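Local coordinates for transcriptional regulator, GntR family (Thermotoga maritima, PDB 3SXM), which probably regulates transcription by binding DNA as a GntR-family factor, the part described here being its FCD domain, which can bind metal but is metal-free in this structure, at residues 33-43 with 54-65. The protein carries 3 engineered substitutions. Residues are numbered along the deposited sequence; the frame is centred on the assembly and turned at random. Where two conformers were deposited one is given.
Sequences SEELLEIKGEI and IFDDSDERLHKL. With BCT (bicarbonate ion), chain C.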
ATOM      1  N   SER A  33      -2.129   3.564  21.509  1.00 19.59           N
ATOM      2  CA  SER A  33      -3.210   4.513  21.333  1.00 18.91           C
ATOM      3  C   SER A  33      -4.386   4.232  22.284  1.00 21.20           C
ATOM      4  O   SER A  33      -4.708   3.067  22.583  1.00 22.16           O
ATOM      5  CB  SER A  33      -3.704   4.537  19.915  1.00 24.56           C
ATOM      6  OG  SER A  33      -4.300   3.339  19.600  1.00 22.41           O
ATOM      7  N   GLU A  34      -4.981   5.303  22.784  1.00 17.31           N
ATOM      8  CA  GLU A  34      -6.161   5.185  23.649  1.00 17.80           C
ATOM      9  C   GLU A  34      -7.304   4.653  22.821  1.00 19.37           C
ATOM     10  O   GLU A  34      -8.125   3.849  23.355  1.00 21.87           O
ATOM     11  CB  GLU A  34      -6.494   6.534  24.250  1.00 21.57           C
ATOM     12  CG  GLU A  34      -5.402   7.031  25.190  1.00 26.86           C
ATOM     13  CD  GLU A  34      -5.700   8.393  25.806  1.00 25.09           C
ATOM     14  OE1 GLU A  34      -6.693   9.042  25.409  1.00 37.68           O
ATOM     15  OE2 GLU A  34      -4.940   8.793  26.713  1.00 31.34           O
ATOM     16  N   GLU A  35      -7.364   5.017  21.540  1.00 18.68           N
ATOM     17  CA  GLU A  35      -8.477   4.590  20.692  1.00 22.45           C
ATOM     18  C   GLU A  35      -8.509   3.075  20.612  1.00 20.79           C
ATOM     19  O   GLU A  35      -9.584   2.480  20.675  1.00 20.45           O
ATOM     20  CB  GLU A  35      -8.349   5.195  19.280  1.00 21.42           C
ATOM     21  CG  GLU A  35      -9.247   4.596  18.152  1.00 26.06           C
ATOM     22  CD  GLU A  35     -10.654   5.130  18.191  1.00 41.35           C
ATOM     23  OE1 GLU A  35     -10.997   5.684  19.244  1.00 35.39           O
ATOM     24  OE2 GLU A  35     -11.418   5.004  17.192  1.00 27.38           O
ATOM     25  N   LEU A  36      -7.363   2.435  20.517  1.00 16.80           N
ATOM     26  CA  LEU A  36      -7.315   0.984  20.388  1.00 16.68           C
ATOM     27  C   LEU A  36      -7.969   0.344  21.595  1.00 21.01           C
ATOM     28  O   LEU A  36      -8.735  -0.615  21.472  1.00 18.85           O
ATOM     29  CB  LEU A  36      -5.877   0.507  20.277  1.00 17.24           C
ATOM     30  CG  LEU A  36      -5.669  -0.980  20.040  1.00 18.57           C
ATOM     31  CD1 LEU A  36      -6.225  -1.397  18.714  1.00 20.66           C
ATOM     32  CD2 LEU A  36      -4.208  -1.459  20.222  1.00 22.81           C
ATOM     33  N   LEU A  37      -7.670   0.854  22.771  1.00 17.78           N
ATOM     34  CA  LEU A  37      -8.268   0.332  23.983  1.00 18.77           C
ATOM     35  C   LEU A  37      -9.762   0.622  24.127  1.00 21.12           C
ATOM     36  O   LEU A  37     -10.518  -0.213  24.656  1.00 21.62           O
ATOM     37  CB  LEU A  37      -7.507   0.882  25.181  1.00 21.74           C
ATOM     38  CG  LEU A  37      -6.034   0.511  25.260  1.00 28.86           C
ATOM     39  CD1 LEU A  37      -5.452   1.108  26.518  1.00 26.82           C
ATOM     40  CD2 LEU A  37      -5.865  -1.013  25.314  1.00 39.30           C
ATOM     41  N   GLU A  38     -10.208   1.784  23.680  1.00 19.56           N
ATOM     42  CA  GLU A  38     -11.635   2.087  23.681  1.00 23.28           C
ATOM     43  C   GLU A  38     -12.382   1.089  22.761  1.00 21.07           C
ATOM     44  O   GLU A  38     -13.484   0.636  23.096  1.00 23.31           O
ATOM     45  CB  GLU A  38     -11.903   3.479  23.142  1.00 26.89           C
ATOM     46  CG  GLU A  38     -11.529   4.595  24.056  1.00 33.98           C
ATOM     47  CD  GLU A  38     -11.911   5.946  23.485  1.00 44.78           C
ATOM     48  OE1 GLU A  38     -12.847   6.005  22.649  1.00 47.73           O
ATOM     49  OE2 GLU A  38     -11.279   6.944  23.889  1.00 65.90           O
ATOM     50  N   ILE A  39     -11.778   0.747  21.651  1.00 18.61           N
ATOM     51  CA  ILE A  39     -12.379  -0.218  20.704  1.00 19.99           C
ATOM     52  C   ILE A  39     -12.400  -1.574  21.354  1.00 22.61           C
ATOM     53  O   ILE A  39     -13.413  -2.246  21.355  1.00 19.98           O
ATOM     54  CB  ILE A  39     -11.623  -0.288  19.398  1.00 19.51           C
ATOM     55  CG1 ILE A  39     -11.746   1.052  18.629  1.00 22.43           C
ATOM     56  CG2 ILE A  39     -12.096  -1.448  18.553  1.00 20.62           C
ATOM     57  CD1 ILE A  39     -10.753   1.178  17.473  1.00 21.20           C
ATOM     58  N   LYS A  40     -11.290  -1.975  21.967  1.00 18.34           N
ATOM     59  CA  LYS A  40     -11.225  -3.255  22.692  1.00 22.93           C
ATOM     60  C   LYS A  40     -12.342  -3.325  23.734  1.00 29.02           C
ATOM     61  O   LYS A  40     -12.952  -4.360  23.887  1.00 26.62           O
ATOM     62  CB  LYS A  40      -9.880  -3.397  23.406  1.00 22.14           C
ATOM     63  CG  LYS A  40      -9.576  -4.658  24.179  1.00 33.38           C
ATOM     64  CD  LYS A  40      -8.308  -4.415  25.024  1.00 40.32           C
ATOM     65  CE  LYS A  40      -7.678  -5.698  25.560  1.00 69.95           C
ATOM     66  NZ  LYS A  40      -8.350  -6.245  26.734  1.00 43.28           N
ATOM     67  N   GLY A  41     -12.585  -2.227  24.455  1.00 21.48           N
ATOM     68  CA  GLY A  41     -13.574  -2.179  25.488  1.00 23.10           C
ATOM     69  C   GLY A  41     -14.969  -2.404  24.950  1.00 26.83           C
ATOM     70  O   GLY A  41     -15.801  -3.083  25.583  1.00 31.11           O
ATOM     71  N   GLU A  42     -15.208  -1.811  23.797  1.00 24.41           N
ATOM     72  CA  GLU A  42     -16.504  -1.969  23.092  1.00 32.65           C
ATOM     73  C   GLU A  42     -16.751  -3.447  22.761  1.00 29.86           C
ATOM     74  O   GLU A  42     -17.838  -3.986  22.972  1.00 36.21           O
ATOM     75  CB  GLU A  42     -16.437  -1.183  21.792  1.00 35.02           C
ATOM     76  CG  GLU A  42     -17.730  -0.964  21.085  1.00 48.11           C
ATOM     77  CD  GLU A  42     -17.626   0.258  20.211  1.00 57.53           C
ATOM     78  OE1 GLU A  42     -17.028   0.141  19.120  1.00 60.97           O
ATOM     79  OE2 GLU A  42     -18.080   1.340  20.647  1.00 66.44           O
ATOM     80  N   ILE A  43     -15.721  -4.090  22.221  1.00 24.82           N
ATOM     81  CA  ILE A  43     -15.828  -5.479  21.807  1.00 29.46           C
ATOM     82  C   ILE A  43     -15.996  -6.381  22.979  1.00 33.30           C
ATOM     83  O   ILE A  43     -16.796  -7.320  22.925  1.00 38.03           O
ATOM     84  CB  ILE A  43     -14.572  -5.860  20.973  1.00 23.88           C
ATOM     85  CG1 ILE A  43     -14.619  -5.184  19.603  1.00 29.65           C
ATOM     86  CG2 ILE A  43     -14.480  -7.382  20.829  1.00 34.61           C
ATOM     87  CD1 ILE A  43     -13.349  -5.357  18.782  1.00 30.71           C
ATOM     88  N   ILE A  54     -21.968  -4.155  18.200  1.00 39.30           N
ATOM     89  CA  ILE A  54     -20.557  -4.056  18.490  1.00 36.34           C
ATOM     90  C   ILE A  54     -19.789  -3.858  17.164  1.00 34.34           C
ATOM     91  O   ILE A  54     -18.868  -3.078  17.084  1.00 32.88           O
ATOM     92  CB  ILE A  54     -20.061  -5.349  19.209  1.00 35.37           C
ATOM     93  CG1 ILE A  54     -20.570  -5.407  20.645  1.00 46.38           C
ATOM     94  CG2 ILE A  54     -18.599  -5.412  19.235  1.00 32.40           C
ATOM     95  CD1 ILE A  54     -20.412  -6.738  21.328  1.00 44.66           C
ATOM     96  N   PHE A  55     -20.186  -4.579  16.136  1.00 24.19           N
ATOM     97  CA  PHE A  55     -19.460  -4.605  14.880  1.00 22.21           C
ATOM     98  C   PHE A  55     -19.325  -3.293  14.095  1.00 29.79           C
ATOM     99  O   PHE A  55     -18.248  -2.857  13.880  1.00 24.90           O
ATOM    100  CB  PHE A  55     -19.964  -5.696  13.933  1.00 25.41           C
ATOM    101  CG  PHE A  55     -19.245  -5.735  12.588  1.00 26.71           C
ATOM    102  CD1 PHE A  55     -18.151  -6.519  12.404  1.00 35.86           C
ATOM    103  CD2 PHE A  55     -19.655  -4.949  11.543  1.00 34.66           C
ATOM    104  CE1 PHE A  55     -17.491  -6.540  11.207  1.00 24.47           C
ATOM    105  CE2 PHE A  55     -19.003  -4.976  10.342  1.00 32.39           C
ATOM    106  CZ  PHE A  55     -17.936  -5.784  10.179  1.00 28.75           C
ATOM    107  N   ASP A  56     -20.453  -2.758  13.637  0.52 33.15           N
ATOM    108  CA  ASP A  56     -20.464  -1.597  12.757  0.52 49.37           C
ATOM    109  C   ASP A  56     -19.469  -0.549  13.221  0.52 50.81           C
ATOM    110  O   ASP A  56     -18.549  -0.180  12.490  0.52 40.32           O
ATOM    111  CB  ASP A  56     -21.866  -0.990  12.696  0.52 62.74           C
ATOM    112  CG  ASP A  56     -22.930  -2.017  12.358  0.52 20.41           C
ATOM    113  OD1 ASP A  56     -22.669  -2.884  11.498  0.52 25.82           O
ATOM    114  OD2 ASP A  56     -24.028  -1.956  12.952  0.52 37.61           O
ATOM    115  N   ASP A  57     -19.662  -0.067  14.443  0.52 46.63           N
ATOM    116  CA  ASP A  57     -18.797   0.959  14.999  0.52 47.88           C
ATOM    117  C   ASP A  57     -17.356   0.473  15.097  0.52 49.83           C
ATOM    118  O   ASP A  57     -16.440   1.120  14.590  0.52 32.31           O
ATOM    119  CB  ASP A  57     -19.297   1.381  16.382  0.52 39.70           C
ATOM    120  CG  ASP A  57     -18.422   2.441  17.019  0.52 28.52           C
ATOM    121  OD1 ASP A  57     -18.905   3.578  17.208  0.52 47.22           O
ATOM    122  OD2 ASP A  57     -17.251   2.140  17.331  0.52 46.60           O
ATOM    123  N   SER A  58     -17.155  -0.662  15.761  1.00 23.98           N
ATOM    124  CA  SER A  58     -15.781  -1.142  16.048  1.00 17.60           C
ATOM    125  C   SER A  58     -14.970  -1.439  14.804  1.00 21.10           C
ATOM    126  O   SER A  58     -13.783  -1.152  14.769  1.00 19.02           O
ATOM    127  CB  SER A  58     -15.677  -2.351  17.016  1.00 19.38           C
ATOM    128  OG  SER A  58     -16.283  -3.531  16.497  1.00 21.72           O
ATOM    129  N   ASP A  59     -15.579  -2.044  13.794  1.00 18.04           N
ATOM    130  CA  ASP A  59     -14.828  -2.486  12.625  1.00 15.09           C
ATOM    131  C   ASP A  59     -14.277  -1.250  11.911  1.00 18.21           C
ATOM    132  O   ASP A  59     -13.076  -1.178  11.648  1.00 17.48           O
ATOM    133  CB  ASP A  59     -15.766  -3.266  11.702  1.00 16.81           C
ATOM    134  CG  ASP A  59     -15.120  -3.538  10.359  1.00 25.38           C
ATOM    135  OD1 ASP A  59     -14.172  -4.310  10.326  1.00 23.69           O
ATOM    136  OD2 ASP A  59     -15.499  -2.919   9.346  1.00 30.54           O
ATOM    137  N   GLU A  60     -15.123  -0.267  11.633  1.00 19.02           N
ATOM    138  CA  GLU A  60     -14.679   0.921  10.879  1.00 14.70           C
ATOM    139  C   GLU A  60     -13.617   1.641  11.690  1.00 17.83           C
ATOM    140  O   GLU A  60     -12.542   2.004  11.172  1.00 15.92           O
ATOM    141  CB  GLU A  60     -15.840   1.833  10.563  1.00 16.38           C
ATOM    142  CG  GLU A  60     -15.421   3.159   9.987  1.00 18.39           C
ATOM    143  CD  GLU A  60     -16.548   4.051   9.546  1.00 27.61           C
ATOM    144  OE1 GLU A  60     -17.729   3.679   9.697  1.00 28.95           O
ATOM    145  OE2 GLU A  60     -16.253   5.140   9.019  1.00 24.78           O
ATOM    146  N   ARG A  61     -13.849   1.797  12.984  1.00 17.16           N
ATOM    147  CA  ARG A  61     -12.871   2.489  13.824  1.00 20.34           C
ATOM    148  C   ARG A  61     -11.542   1.785  13.863  1.00 17.98           C
ATOM    149  O   ARG A  61     -10.491   2.447  13.814  1.00 16.41           O
ATOM    150  CB  ARG A  61     -13.393   2.690  15.266  1.00 20.87           C
ATOM    151  CG  ARG A  61     -14.438   3.685  15.387  1.00 21.38           C
ATOM    152  CD  ARG A  61     -15.094   3.645  16.809  1.00 23.91           C
ATOM    153  NE  ARG A  61     -14.169   4.110  17.836  1.00 28.59           N
ATOM    154  CZ  ARG A  61     -14.448   4.061  19.132  1.00 37.48           C
ATOM    155  NH1 ARG A  61     -15.567   3.488  19.552  1.00 34.08           N
ATOM    156  NH2 ARG A  61     -13.587   4.539  20.007  1.00 30.98           N
ATOM    157  N   LEU A  62     -11.530   0.465  13.958  1.00 17.29           N
ATOM    158  CA  LEU A  62     -10.272  -0.265  14.137  1.00 15.07           C
ATOM    159  C   LEU A  62      -9.436  -0.124  12.872  1.00 17.75           C
ATOM    160  O   LEU A  62      -8.245   0.165  12.957  1.00 14.15           O
ATOM    161  CB  LEU A  62     -10.566  -1.742  14.455  1.00 14.37           C
ATOM    162  CG  LEU A  62      -9.319  -2.582  14.680  1.00 15.50           C
ATOM    163  CD1 LEU A  62      -8.472  -2.075  15.831  1.00 14.85           C
ATOM    164  CD2 LEU A  62      -9.695  -4.003  14.897  1.00 19.61           C
ATOM    165  N   HIS A  63     -10.040  -0.378  11.719  1.00 14.33           N
ATOM    166  CA  HIS A  63      -9.270  -0.381  10.468  1.00 11.29           C
ATOM    167  C   HIS A  63      -8.853   1.036  10.102  1.00 14.44           C
ATOM    168  O   HIS A  63      -7.696   1.227   9.651  1.00 12.88           O
ATOM    169  CB  HIS A  63     -10.033  -1.098   9.370  1.00 12.70           C
ATOM    170  CG  HIS A  63     -10.196  -2.552   9.659  1.00 14.71           C
ATOM    171  ND1 HIS A  63      -9.274  -3.516   9.303  1.00 15.01           N
ATOM    172  CD2 HIS A  63     -11.166  -3.206  10.356  1.00 16.70           C
ATOM    173  CE1 HIS A  63      -9.658  -4.691   9.766  1.00 15.57           C
ATOM    174  NE2 HIS A  63     -10.809  -4.514  10.395  1.00 14.20           N
ATOM    175  N   LYS A  64      -9.691   2.027  10.323  1.00 15.83           N
ATOM    176  CA  LYS A  64      -9.282   3.442  10.129  1.00 12.03           C
ATOM    177  C   LYS A  64      -8.189   3.844  11.101  1.00 15.64           C
ATOM    178  O   LYS A  64      -7.372   4.695  10.709  1.00 14.68           O
ATOM    179  CB  LYS A  64     -10.460   4.396  10.206  1.00 16.57           C
ATOM    180  CG  LYS A  64     -11.295   4.305   8.964  1.00 18.46           C
ATOM    181  CD  LYS A  64     -12.423   5.284   8.958  1.00 23.47           C
ATOM    182  CE  LYS A  64     -13.006   5.442   7.547  1.00 24.49           C
ATOM    183  NZ  LYS A  64     -14.183   6.349   7.605  1.00 25.94           N
ATOM    184  N   LEU A  65      -8.136   3.287  12.320  1.00 14.23           N
ATOM    185  CA  LEU A  65      -7.085   3.636  13.296  1.00 12.90           C
ATOM    186  C   LEU A  65      -5.740   3.227  12.739  1.00 14.05           C
ATOM    187  O   LEU A  65      -4.732   3.975  12.875  1.00 14.20           O
ATOM    188  CB  LEU A  65      -7.319   2.902  14.662  1.00 15.81           C
ATOM    189  CG  LEU A  65      -6.138   2.935  15.651  1.00 16.90           C
ATOM    190  CD1 LEU A  65      -5.821   4.284  16.070  1.00 19.74           C
ATOM    191  CD2 LEU A  65      -6.454   2.052  16.834  1.00 21.80           C
TER
HETATM  192  C   BCT C   1      -4.811   8.213  20.700  1.00 18.34           C
HETATM  193  O1  BCT C   1      -4.073   7.888  21.699  1.00 25.14           O
HETATM  194  O2  BCT C   1      -4.108   8.653  19.601  1.00 44.46           O
HETATM  195  O3  BCT C   1      -5.886   7.414  20.320  1.00 26.44           O
HETATM  196  O   HOH W   1     -10.580   5.174  14.480  0.85 20.57           O
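R61 lays its guanidinium against I39, whose CG1 lies 3.9 Å above one face, offset toward the rim, while acidic groups gather round the edge. E35 is gripped side-on: R61 NH2 meets E35 OE1 at 2.9 Å and R61 NE meets E35 OE2 at 3.0 Å, both bonds nearly straight and close to the guanidinium plane, although the carboxylate is turned 50° from it. The bend of E35 at chi2 (80°) brings both its oxygens to that edge, and a water joins OE2 to the carbonyl oxygen of R61. R61 NH2 also bonds weakly to E38 OE1, and R61 NH1 forms a longer salt bridge with E42 OE2 (3.5 Å). With an alanine at R61, the carboxylates of E35, E38 and E42 would probably be left without their shared cation. Helices 34-44 and 51-68 of the all-helical FCD domain run antiparallel here, their segment axes 9.8 Å apart; R61 sits as a knob among E35, E38, I39 and E42, and E42 among I54, D57, S58 and R61. Beneath the charges, I39 CD1 rests 3.7 Å from L62 CA, and L36 CD1 meets L62 CD1. L65 CD2 packs on L36 CB near S33, the N-cap residue. D59 and H63, zinc ligands in another structure of this protein, have their CA–CB bonds directed away from helix 34-44.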